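Local coordinates for (R)-S-adenosyl-L-methionine hydrolase (Thermus thermophilus, PDB 2CW5), which hydrolyses S-adenosyl-L-methionine to adenosine and L-methionine as a homotrimer, without chlorinase or fluorinase activity, at residues K21-E26 against V137-A142; A63-V68 against G94-A99; R106-L111 against P156-E161. All blocks are in the same frame, centred on the assembly; numbering follows the deposited sequence.

Interaction 1 of 3, residues K21-E26 against V137-A142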
ATOM      1  N   LYS C  21       1.764  -7.697 -10.972  1.00 20.30           N
ATOM      2  CA  LYS C  21       0.589  -7.229 -11.697  1.00 19.86           C
ATOM      3  C   LYS C  21       0.962  -6.899 -13.147  1.00 21.59           C
ATOM      4  O   LYS C  21       0.165  -7.097 -14.070  1.00 20.93           O
ATOM      5  CB  LYS C  21       0.010  -5.989 -11.010  1.00 22.78           C
ATOM      6  CG  LYS C  21      -0.655  -6.277  -9.674  1.00 23.53           C
ATOM      7  CD  LYS C  21      -1.219  -4.996  -9.072  1.00 26.53           C
ATOM      8  CE  LYS C  21      -2.001  -5.274  -7.808  1.00 25.91           C
ATOM      9  NZ  LYS C  21      -2.493  -4.006  -7.199  1.00 25.87           N
ATOM     10  N   ALA C  22       2.178  -6.392 -13.344  1.00 19.60           N
ATOM     11  CA  ALA C  22       2.651  -6.048 -14.683  1.00 21.16           C
ATOM     12  C   ALA C  22       2.820  -7.313 -15.518  1.00 21.04           C
ATOM     13  O   ALA C  22       2.423  -7.350 -16.681  1.00 21.76           O
ATOM     14  CB  ALA C  22       3.981  -5.298 -14.598  1.00 22.02           C
ATOM     15  N   VAL C  23       3.413  -8.348 -14.927  1.00 21.55           N
ATOM     16  CA  VAL C  23       3.599  -9.603 -15.648  1.00 23.56           C
ATOM     17  C   VAL C  23       2.233 -10.206 -15.968  1.00 25.63           C
ATOM     18  O   VAL C  23       2.022 -10.721 -17.063  1.00 24.91           O
ATOM     19  CB  VAL C  23       4.436 -10.616 -14.830  1.00 23.11           C
ATOM     20  CG1 VAL C  23       4.464 -11.964 -15.539  1.00 24.09           C
ATOM     21  CG2 VAL C  23       5.858 -10.098 -14.667  1.00 24.76           C
ATOM     22  N   LEU C  24       1.304 -10.130 -15.018  1.00 26.53           N
ATOM     23  CA  LEU C  24      -0.040 -10.665 -15.232  1.00 29.71           C
ATOM     24  C   LEU C  24      -0.727  -9.965 -16.399  1.00 30.72           C
ATOM     25  O   LEU C  24      -1.487 -10.581 -17.145  1.00 33.66           O
ATOM     26  CB  LEU C  24      -0.900 -10.499 -13.973  1.00 29.11           C
ATOM     27  CG  LEU C  24      -0.608 -11.391 -12.763  1.00 30.48           C
ATOM     28  CD1 LEU C  24      -1.555 -11.026 -11.626  1.00 32.39           C
ATOM     29  CD2 LEU C  24      -0.776 -12.853 -13.144  1.00 30.70           C
ATOM     30  N   ALA C  25      -0.462  -8.674 -16.553  1.00 33.30           N
ATOM     31  CA  ALA C  25      -1.065  -7.896 -17.629  1.00 37.06           C
ATOM     32  C   ALA C  25      -0.336  -8.135 -18.948  1.00 39.61           C
ATOM     33  O   ALA C  25      -0.770  -7.664 -19.998  1.00 39.43           O
ATOM     34  CB  ALA C  25      -1.044  -6.414 -17.275  1.00 35.21           C
ATOM     35  N   GLU C  26       0.771  -8.870 -18.871  1.00 43.03           N
ATOM     36  CA  GLU C  26       1.609  -9.217 -20.019  1.00 46.60           C
ATOM     37  C   GLU C  26       1.059  -8.802 -21.382  1.00 48.53           C
ATOM     38  O   GLU C  26       0.699  -9.698 -22.178  1.00 48.40           O
ATOM     39  CB  GLU C  26       1.879 -10.721 -20.008  1.00 48.71           C
ATOM     40  CG  GLU C  26       0.621 -11.574 -19.988  1.00 50.29           C
ATOM     41  CD  GLU C  26       0.907 -13.017 -19.631  1.00 50.72           C
ATOM     42  OE1 GLU C  26      -0.014 -13.853 -19.750  1.00 52.95           O
ATOM     43  OE2 GLU C  26       2.051 -13.314 -19.223  1.00 53.04           O
ATOM     44  N   VAL C 137       7.827 -17.245 -11.593  1.00 23.35           N
ATOM     45  CA  VAL C 137       7.124 -18.527 -11.565  1.00 23.36           C
ATOM     46  C   VAL C 137       5.616 -18.423 -11.309  1.00 23.69           C
ATOM     47  O   VAL C 137       4.805 -18.894 -12.112  1.00 25.13           O
ATOM     48  CB  VAL C 137       7.739 -19.474 -10.489  1.00 25.23           C
ATOM     49  CG1 VAL C 137       6.947 -20.788 -10.426  1.00 25.38           C
ATOM     50  CG2 VAL C 137       9.201 -19.764 -10.824  1.00 25.32           C
ATOM     51  N   PHE C 138       5.232 -17.803 -10.197  1.00 22.65           N
ATOM     52  CA  PHE C 138       3.814 -17.695  -9.860  1.00 23.11           C
ATOM     53  C   PHE C 138       2.971 -16.805 -10.780  1.00 22.64           C
ATOM     54  O   PHE C 138       1.872 -17.197 -11.181  1.00 23.15           O
ATOM     55  CB  PHE C 138       3.664 -17.251  -8.402  1.00 22.38           C
ATOM     56  CG  PHE C 138       4.242 -18.231  -7.415  1.00 21.52           C
ATOM     57  CD1 PHE C 138       3.769 -19.542  -7.357  1.00 22.75           C
ATOM     58  CD2 PHE C 138       5.272 -17.853  -6.558  1.00 21.65           C
ATOM     59  CE1 PHE C 138       4.316 -20.464  -6.455  1.00 22.65           C
ATOM     60  CE2 PHE C 138       5.825 -18.764  -5.652  1.00 23.83           C
ATOM     61  CZ  PHE C 138       5.343 -20.075  -5.603  1.00 22.06           C
ATOM     62  N   ALA C 139       3.477 -15.623 -11.128  1.00 22.94           N
ATOM     63  CA  ALA C 139       2.728 -14.713 -11.997  1.00 20.43           C
ATOM     64  C   ALA C 139       2.391 -15.330 -13.353  1.00 21.72           C
ATOM     65  O   ALA C 139       1.243 -15.265 -13.803  1.00 20.91           O
ATOM     66  CB  ALA C 139       3.498 -13.401 -12.193  1.00 21.12           C
ATOM     67  N   PRO C 140       3.386 -15.927 -14.034  1.00 20.95           N
ATOM     68  CA  PRO C 140       3.080 -16.527 -15.335  1.00 22.05           C
ATOM     69  C   PRO C 140       2.080 -17.679 -15.218  1.00 22.61           C
ATOM     70  O   PRO C 140       1.272 -17.907 -16.118  1.00 21.75           O
ATOM     71  CB  PRO C 140       4.453 -16.974 -15.847  1.00 22.74           C
ATOM     72  CG  PRO C 140       5.246 -17.197 -14.586  1.00 25.51           C
ATOM     73  CD  PRO C 140       4.825 -16.033 -13.726  1.00 22.74           C
ATOM     74  N   ALA C 141       2.131 -18.384 -14.095  1.00 20.69           N
ATOM     75  CA  ALA C 141       1.229 -19.503 -13.848  1.00 21.63           C
ATOM     76  C   ALA C 141      -0.196 -18.981 -13.668  1.00 21.84           C
ATOM     77  O   ALA C 141      -1.154 -19.517 -14.235  1.00 20.58           O
ATOM     78  CB  ALA C 141       1.676 -20.258 -12.601  1.00 20.06           C
ATOM     79  N   ALA C 142      -0.322 -17.918 -12.882  1.00 20.72           N
ATOM     80  CA  ALA C 142      -1.621 -17.308 -12.623  1.00 21.34           C
ATOM     81  C   ALA C 142      -2.237 -16.763 -13.910  1.00 21.79           C
ATOM     82  O   ALA C 142      -3.432 -16.919 -14.145  1.00 22.39           O
ATOM     83  CB  ALA C 142      -1.473 -16.198 -11.601  1.00 21.91           C
TER

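Interaction 2 of 3, residues A63-V68 against G94-A99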
ATOM      1  N   ALA C  63     -12.236 -18.399  -9.427  1.00 24.73           N
ATOM      2  CA  ALA C  63     -11.261 -17.315  -9.394  1.00 22.08           C
ATOM      3  C   ALA C  63      -9.880 -17.919  -9.125  1.00 22.65           C
ATOM      4  O   ALA C  63      -9.767 -18.990  -8.522  1.00 21.48           O
ATOM      5  CB  ALA C  63     -11.616 -16.324  -8.298  1.00 23.51           C
ATOM      6  N   VAL C  64      -8.837 -17.234  -9.579  1.00 20.34           N
ATOM      7  CA  VAL C  64      -7.467 -17.683  -9.370  1.00 21.17           C
ATOM      8  C   VAL C  64      -6.913 -16.950  -8.153  1.00 21.11           C
ATOM      9  O   VAL C  64      -6.770 -15.727  -8.175  1.00 22.17           O
ATOM     10  CB  VAL C  64      -6.573 -17.355 -10.590  1.00 23.26           C
ATOM     11  CG1 VAL C  64      -5.111 -17.681 -10.278  1.00 23.49           C
ATOM     12  CG2 VAL C  64      -7.048 -18.129 -11.805  1.00 25.16           C
ATOM     13  N   VAL C  65      -6.609 -17.695  -7.097  1.00 18.68           N
ATOM     14  CA  VAL C  65      -6.071 -17.108  -5.878  1.00 18.62           C
ATOM     15  C   VAL C  65      -4.556 -17.247  -5.875  1.00 19.24           C
ATOM     16  O   VAL C  65      -4.021 -18.337  -5.653  1.00 18.21           O
ATOM     17  CB  VAL C  65      -6.630 -17.808  -4.616  1.00 21.15           C
ATOM     18  CG1 VAL C  65      -6.106 -17.111  -3.356  1.00 22.87           C
ATOM     19  CG2 VAL C  65      -8.149 -17.797  -4.642  1.00 21.07           C
ATOM     20  N   LEU C  66      -3.881 -16.137  -6.157  1.00 18.28           N
ATOM     21  CA  LEU C  66      -2.430 -16.074  -6.187  1.00 18.92           C
ATOM     22  C   LEU C  66      -1.972 -15.577  -4.821  1.00 19.72           C
ATOM     23  O   LEU C  66      -2.294 -14.460  -4.417  1.00 18.10           O
ATOM     24  CB  LEU C  66      -1.977 -15.105  -7.286  1.00 18.55           C
ATOM     25  CG  LEU C  66      -0.490 -14.749  -7.376  1.00 21.79           C
ATOM     26  CD1 LEU C  66       0.326 -16.011  -7.591  1.00 20.95           C
ATOM     27  CD2 LEU C  66      -0.269 -13.773  -8.524  1.00 22.06           C
ATOM     28  N   ALA C  67      -1.234 -16.412  -4.102  1.00 17.88           N
ATOM     29  CA  ALA C  67      -0.765 -16.030  -2.777  1.00 20.29           C
ATOM     30  C   ALA C  67       0.708 -16.359  -2.634  1.00 21.81           C
ATOM     31  O   ALA C  67       1.101 -17.521  -2.723  1.00 22.78           O
ATOM     32  CB  ALA C  67      -1.578 -16.750  -1.704  1.00 19.32           C
ATOM     33  N   VAL C  68       1.524 -15.333  -2.415  1.00 22.91           N
ATOM     34  CA  VAL C  68       2.963 -15.531  -2.286  1.00 23.29           C
ATOM     35  C   VAL C  68       3.497 -15.081  -0.933  1.00 24.02           C
ATOM     36  O   VAL C  68       3.616 -13.881  -0.670  1.00 21.65           O
ATOM     37  CB  VAL C  68       3.725 -14.778  -3.394  1.00 23.52           C
ATOM     38  CG1 VAL C  68       5.226 -15.064  -3.281  1.00 25.78           C
ATOM     39  CG2 VAL C  68       3.205 -15.197  -4.763  1.00 23.80           C
ATOM     40  N   GLY C  94       1.796 -24.922   3.074  1.00 19.06           N
ATOM     41  CA  GLY C  94       0.678 -24.897   4.001  1.00 19.78           C
ATOM     42  C   GLY C  94      -0.095 -23.592   4.048  1.00 19.32           C
ATOM     43  O   GLY C  94      -1.071 -23.474   4.788  1.00 18.22           O
ATOM     44  N   LEU C  95       0.352 -22.616   3.268  1.00 17.96           N
ATOM     45  CA  LEU C  95      -0.300 -21.314   3.192  1.00 18.84           C
ATOM     46  C   LEU C  95      -1.813 -21.443   2.949  1.00 18.77           C
ATOM     47  O   LEU C  95      -2.614 -20.704   3.530  1.00 19.08           O
ATOM     48  CB  LEU C  95       0.334 -20.505   2.055  1.00 20.30           C
ATOM     49  CG  LEU C  95      -0.329 -19.202   1.590  1.00 23.79           C
ATOM     50  CD1 LEU C  95      -0.446 -18.241   2.755  1.00 23.84           C
ATOM     51  CD2 LEU C  95       0.501 -18.581   0.475  1.00 24.44           C
ATOM     52  N   PHE C  96      -2.192 -22.385   2.092  1.00 18.32           N
ATOM     53  CA  PHE C  96      -3.597 -22.598   1.732  1.00 17.97           C
ATOM     54  C   PHE C  96      -4.388 -23.566   2.632  1.00 17.96           C
ATOM     55  O   PHE C  96      -5.516 -23.919   2.301  1.00 18.23           O
ATOM     56  CB  PHE C  96      -3.677 -23.105   0.285  1.00 19.75           C
ATOM     57  CG  PHE C  96      -3.184 -22.119  -0.748  1.00 20.69           C
ATOM     58  CD1 PHE C  96      -3.896 -20.958  -1.020  1.00 20.14           C
ATOM     59  CD2 PHE C  96      -2.016 -22.371  -1.465  1.00 21.57           C
ATOM     60  CE1 PHE C  96      -3.458 -20.054  -1.997  1.00 18.68           C
ATOM     61  CE2 PHE C  96      -1.565 -21.477  -2.446  1.00 21.00           C
ATOM     62  CZ  PHE C  96      -2.292 -20.314  -2.712  1.00 18.44           C
ATOM     63  N   THR C  97      -3.808 -23.983   3.757  1.00 19.22           N
ATOM     64  CA  THR C  97      -4.455 -24.943   4.662  1.00 18.50           C
ATOM     65  C   THR C  97      -5.917 -24.669   5.020  1.00 18.71           C
ATOM     66  O   THR C  97      -6.784 -25.539   4.862  1.00 18.37           O
ATOM     67  CB  THR C  97      -3.661 -25.080   5.981  1.00 19.88           C
ATOM     68  OG1 THR C  97      -2.335 -25.541   5.696  1.00 20.72           O
ATOM     69  CG2 THR C  97      -4.337 -26.078   6.907  1.00 21.90           C
ATOM     70  N   LEU C  98      -6.192 -23.469   5.514  1.00 18.16           N
ATOM     71  CA  LEU C  98      -7.552 -23.110   5.903  1.00 18.10           C
ATOM     72  C   LEU C  98      -8.476 -22.972   4.696  1.00 18.15           C
ATOM     73  O   LEU C  98      -9.625 -23.421   4.729  1.00 18.60           O
ATOM     74  CB  LEU C  98      -7.519 -21.826   6.739  1.00 17.10           C
ATOM     75  CG  LEU C  98      -6.775 -22.015   8.070  1.00 18.92           C
ATOM     76  CD1 LEU C  98      -6.735 -20.706   8.837  1.00 20.23           C
ATOM     77  CD2 LEU C  98      -7.466 -23.098   8.906  1.00 21.44           C
ATOM     78  N   ALA C  99      -7.979 -22.361   3.624  1.00 17.29           N
ATOM     79  CA  ALA C  99      -8.776 -22.215   2.413  1.00 18.08           C
ATOM     80  C   ALA C  99      -9.237 -23.600   1.965  1.00 20.72           C
ATOM     81  O   ALA C  99     -10.378 -23.792   1.540  1.00 19.74           O
ATOM     82  CB  ALA C  99      -7.939 -21.579   1.307  1.00 17.23           C
TER

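Interaction 3 of 3, residues R106-L111 against P156-E161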
ATOM      1  N   ARG C 106      -8.746 -30.939  -5.868  1.00 31.35           N
ATOM      2  CA  ARG C 106      -8.906 -32.239  -6.507  1.00 33.51           C
ATOM      3  C   ARG C 106      -7.635 -32.591  -7.278  1.00 32.64           C
ATOM      4  O   ARG C 106      -7.276 -33.762  -7.396  1.00 33.55           O
ATOM      5  CB  ARG C 106     -10.101 -32.202  -7.461  1.00 36.93           C
ATOM      6  CG  ARG C 106     -11.431 -31.921  -6.779  1.00 43.58           C
ATOM      7  CD  ARG C 106     -11.984 -33.159  -6.087  1.00 48.31           C
ATOM      8  NE  ARG C 106     -12.410 -34.169  -7.055  1.00 52.81           N
ATOM      9  CZ  ARG C 106     -12.961 -35.336  -6.734  1.00 54.78           C
ATOM     10  NH1 ARG C 106     -13.158 -35.653  -5.460  1.00 56.21           N
ATOM     11  NH2 ARG C 106     -13.318 -36.185  -7.689  1.00 55.05           N
ATOM     12  N   ARG C 107      -6.957 -31.571  -7.798  1.00 30.93           N
ATOM     13  CA  ARG C 107      -5.720 -31.769  -8.551  1.00 29.83           C
ATOM     14  C   ARG C 107      -4.676 -30.710  -8.214  1.00 29.18           C
ATOM     15  O   ARG C 107      -5.020 -29.586  -7.857  1.00 27.70           O
ATOM     16  CB  ARG C 107      -5.999 -31.736 -10.059  1.00 30.75           C
ATOM     17  CG  ARG C 107      -6.809 -32.915 -10.568  1.00 33.34           C
ATOM     18  CD  ARG C 107      -6.786 -32.973 -12.086  1.00 35.83           C
ATOM     19  NE  ARG C 107      -7.463 -31.834 -12.695  1.00 36.60           N
ATOM     20  CZ  ARG C 107      -7.377 -31.524 -13.985  1.00 38.68           C
ATOM     21  NH1 ARG C 107      -6.639 -32.269 -14.798  1.00 36.87           N
ATOM     22  NH2 ARG C 107      -8.025 -30.470 -14.463  1.00 37.61           N
ATOM     23  N   ALA C 108      -3.403 -31.078  -8.326  1.00 28.44           N
ATOM     24  CA  ALA C 108      -2.300 -30.161  -8.048  1.00 27.26           C
ATOM     25  C   ALA C 108      -1.242 -30.339  -9.128  1.00 28.97           C
ATOM     26  O   ALA C 108      -1.104 -31.429  -9.692  1.00 27.95           O
ATOM     27  CB  ALA C 108      -1.704 -30.450  -6.678  1.00 27.01           C
ATOM     28  N   PHE C 109      -0.494 -29.274  -9.408  1.00 29.10           N
ATOM     29  CA  PHE C 109       0.536 -29.302 -10.443  1.00 30.99           C
ATOM     30  C   PHE C 109       1.796 -28.546 -10.037  1.00 32.32           C
ATOM     31  O   PHE C 109       1.727 -27.532  -9.343  1.00 31.67           O
ATOM     32  CB  PHE C 109      -0.006 -28.672 -11.728  1.00 31.75           C
ATOM     33  CG  PHE C 109      -1.184 -29.393 -12.316  1.00 32.74           C
ATOM     34  CD1 PHE C 109      -1.005 -30.367 -13.291  1.00 34.67           C
ATOM     35  CD2 PHE C 109      -2.475 -29.101 -11.891  1.00 32.88           C
ATOM     36  CE1 PHE C 109      -2.095 -31.040 -13.835  1.00 33.51           C
ATOM     37  CE2 PHE C 109      -3.569 -29.768 -12.425  1.00 32.46           C
ATOM     38  CZ  PHE C 109      -3.380 -30.740 -13.400  1.00 33.00           C
ATOM     39  N   LEU C 110       2.948 -29.046 -10.479  1.00 32.94           N
ATOM     40  CA  LEU C 110       4.222 -28.388 -10.205  1.00 32.84           C
ATOM     41  C   LEU C 110       4.308 -27.241 -11.204  1.00 31.59           C
ATOM     42  O   LEU C 110       3.954 -27.412 -12.368  1.00 31.23           O
ATOM     43  CB  LEU C 110       5.389 -29.355 -10.431  1.00 34.68           C
ATOM     44  CG  LEU C 110       6.157 -29.826  -9.198  1.00 38.26           C
ATOM     45  CD1 LEU C 110       6.867 -28.642  -8.549  1.00 36.84           C
ATOM     46  CD2 LEU C 110       5.198 -30.486  -8.220  1.00 37.81           C
ATOM     47  N   LEU C 111       4.767 -26.075 -10.762  1.00 30.55           N
ATOM     48  CA  LEU C 111       4.858 -24.935 -11.666  1.00 31.81           C
ATOM     49  C   LEU C 111       6.215 -24.818 -12.353  1.00 33.97           C
ATOM     50  O   LEU C 111       7.239 -24.631 -11.699  1.00 34.19           O
ATOM     51  CB  LEU C 111       4.549 -23.632 -10.920  1.00 28.63           C
ATOM     52  CG  LEU C 111       3.176 -23.521 -10.248  1.00 27.08           C
ATOM     53  CD1 LEU C 111       2.990 -22.106  -9.718  1.00 22.19           C
ATOM     54  CD2 LEU C 111       2.079 -23.859 -11.241  1.00 28.11           C
ATOM     55  N   PRO C 156       4.353 -30.826 -14.372  1.00 34.35           N
ATOM     56  CA  PRO C 156       3.895 -32.174 -14.027  1.00 35.58           C
ATOM     57  C   PRO C 156       2.844 -32.208 -12.916  1.00 35.81           C
ATOM     58  O   PRO C 156       2.924 -31.455 -11.944  1.00 34.18           O
ATOM     59  CB  PRO C 156       5.188 -32.875 -13.623  1.00 35.75           C
ATOM     60  CG  PRO C 156       5.977 -31.768 -13.004  1.00 36.28           C
ATOM     61  CD  PRO C 156       5.761 -30.636 -13.984  1.00 35.61           C
ATOM     62  N   GLU C 157       1.858 -33.084 -13.066  1.00 36.62           N
ATOM     63  CA  GLU C 157       0.811 -33.215 -12.062  1.00 38.06           C
ATOM     64  C   GLU C 157       1.305 -34.042 -10.882  1.00 39.05           C
ATOM     65  O   GLU C 157       2.037 -35.018 -11.057  1.00 39.09           O
ATOM     66  CB  GLU C 157      -0.436 -33.867 -12.669  1.00 39.73           C
ATOM     67  CG  GLU C 157      -1.507 -34.249 -11.652  1.00 40.86           C
ATOM     68  CD  GLU C 157      -2.815 -34.666 -12.306  1.00 43.36           C
ATOM     69  OE1 GLU C 157      -2.769 -35.389 -13.325  1.00 42.61           O
ATOM     70  OE2 GLU C 157      -3.889 -34.283 -11.793  1.00 42.90           O
ATOM     71  N   VAL C 158       0.913 -33.638  -9.679  1.00 38.05           N
ATOM     72  CA  VAL C 158       1.299 -34.350  -8.471  1.00 37.98           C
ATOM     73  C   VAL C 158       0.059 -34.662  -7.643  1.00 37.70           C
ATOM     74  O   VAL C 158      -0.957 -33.976  -7.750  1.00 37.01           O
ATOM     75  CB  VAL C 158       2.284 -33.523  -7.620  1.00 38.45           C
ATOM     76  CG1 VAL C 158       3.553 -33.261  -8.412  1.00 38.84           C
ATOM     77  CG2 VAL C 158       1.635 -32.214  -7.188  1.00 37.45           C
ATOM     78  N   PRO C 159       0.127 -35.711  -6.807  1.00 38.78           N
ATOM     79  CA  PRO C 159      -0.988 -36.131  -5.949  1.00 38.24           C
ATOM     80  C   PRO C 159      -1.335 -35.061  -4.922  1.00 37.07           C
ATOM     81  O   PRO C 159      -0.446 -34.545  -4.246  1.00 38.08           O
ATOM     82  CB  PRO C 159      -0.455 -37.398  -5.283  1.00 38.66           C
ATOM     83  CG  PRO C 159       0.563 -37.912  -6.267  1.00 39.91           C
ATOM     84  CD  PRO C 159       1.259 -36.645  -6.675  1.00 38.80           C
ATOM     85  N   VAL C 160      -2.617 -34.724  -4.799  1.00 35.50           N
ATOM     86  CA  VAL C 160      -3.026 -33.713  -3.829  1.00 34.70           C
ATOM     87  C   VAL C 160      -2.649 -34.127  -2.416  1.00 35.54           C
ATOM     88  O   VAL C 160      -2.457 -33.279  -1.541  1.00 33.77           O
ATOM     89  CB  VAL C 160      -4.552 -33.444  -3.864  1.00 34.73           C
ATOM     90  CG1 VAL C 160      -4.918 -32.711  -5.136  1.00 32.74           C
ATOM     91  CG2 VAL C 160      -5.320 -34.752  -3.756  1.00 33.67           C
ATOM     92  N   GLU C 161      -2.540 -35.432  -2.187  1.00 36.13           N
ATOM     93  CA  GLU C 161      -2.183 -35.905  -0.859  1.00 36.77           C
ATOM     94  C   GLU C 161      -0.760 -35.503  -0.482  1.00 34.44           C
ATOM     95  O   GLU C 161      -0.400 -35.519   0.694  1.00 34.68           O
ATOM     96  CB  GLU C 161      -2.352 -37.428  -0.751  1.00 39.17           C
ATOM     97  CG  GLU C 161      -1.610 -38.253  -1.789  1.00 42.14           C
ATOM     98  CD  GLU C 161      -2.442 -38.536  -3.034  1.00 45.33           C
ATOM     99  OE1 GLU C 161      -2.112 -39.508  -3.752  1.00 45.73           O
ATOM    100  OE2 GLU C 161      -3.415 -37.793  -3.299  1.00 45.08           O
TER
HETATM  101  O   HOH W   1      -3.427 -34.007  -8.949  1.00 31.58           O

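Interaction 1 of 3, residues K21-E26 against V137-A142
The flat group at this contact is the A139–P140 peptide: V23 CG1 stands over it, 4.4 Å from P140 N, while L24 CD2 reaches its carbonyl end, 3.2 Å from A139 O. This is helix-against-helix packing in the alpha/beta N-terminal domain of the SAM hydroxide adenosyltransferase family, joining the C-terminal part of helix 16-24 to the middle of helix 133-147. At the centre is A139, whose CB points at the partner helix and meets V23 CG1 at 3.8 Å. V23 offers that branch because CG1 lies anti to its backbone N (chi1 173°). The small A139 side chain lets the backbones come close, with the CA atoms of L24 and A139 5.9 Å apart. P140 kinks its helix, since its nitrogen makes no bond to the preceding turn; its ring only grazes the contact, CD lying 4.5 Å from V23 CG1. K21 points away from this contact and forms a salt bridge with D35; A22 packs on Y58 of a second subunit. From helix 133-147, F138 is directed instead to L66 and V68 of the sheet. L24 meets the opposite helix through a single methyl: the CD2 that touches A139 O also lies 3.7 Å from A142 CB.

Interaction 2 of 3, residues A63-V68 against G94-A99
L95 and F96 both direct their side chains at A67, the leucine by a methyl and the phenylalanine by the far end of its ring. They occupy the middle of a type I beta turn, G94 to T97, which packs on the buried parallel strand 64-68 of the mixed sheet in the N-terminal domain. A67 CB takes both: L95 CD2 is 3.5 Å from it and F96 CZ 3.8 Å. The same L95 methyl lies 3.4 Å from A67 O, so it bears on backbone as well as side chain. A chi1 of -64° places F96 CG beside its own backbone N, anti to the carbonyl carbon, and from that root the ring extends to the strand. The F96 ring approaches A67 CB obliquely, and it slides past V65 in the opposite direction, with V65 CG1 4.2 Å from CE1. L52 of helix 45-55 and the inclined ring of Y88 also pack on F96. An alanine in place of F96 would probably leave a gap beside V65 and A67 CB and deprive the turn of much of its hold on the strand. L66 and V68 point to the strand's other face, toward helix 133-147, and V68 lies close to D70, which is probably important for activity. The turn itself is held by G94 O, which accepts T97 N at 3.0 Å and T97 OG1 at 2.6 Å, the hydroxyl oxygen tilted 17° from the carbonyl plane.

Interaction 3 of 3, residues R106-L111 against P156-E161
A water between A108 and V158 is gripped by three groups: A108 N donates to it at 3.0 Å, and it donates to V158 O at 2.7 Å and to E157 OE2 at 2.9 Å. It thus links A108 N to V158 O where the pairing of the two residues is loose; V158 N does bond A108 O, standing 41° out of the carbonyl plane. Beyond the non-hydrogen-bonded pair F109–E157, L110 N bonds P156 O at 2.8 Å in a practically straight line (179°). E157, its CG anti to the backbone N, extends across F109, with CB 3.5 Å from CE1 and the carboxylate only 12° from the ring plane. Its OE2 lies 3.2 Å from R107 CD but too far from NE for a salt bridge, though the opposite charges probably still attract. On the apolar side, L110 CB rests 3.6 Å from P156 CG. V160 CG1 meets the backbone at R106 O. Across strand 107-110, R106 and R107 both pair with L83, a classic beta bulge. Strand 157-158, short and weakly bonded, pairs antiparallel with 107-110 and ends the domain's mixed sheet within this chain.

In the fold
Interactions 1 and 2 are buried and apolar between their segments, whereas interaction 3 is partly exposed and relies on backbone bonds and a bridging water. Helix 133-147 connects all three: it supplies one side of interaction 1, its A142 also rests on V64 and L66 of the strand used in interaction 2, and V137, F138 and A141 pack on L111, next to the strand of interaction 3. Interactions 2 and 3 do not touch, but both reach the same mixed sheet, one at an interior parallel strand and the other at its antiparallel edge. Chemistry follows place: side-chain packing joins helix to helix and turn to sheet, while main-chain pairing extends the sheet.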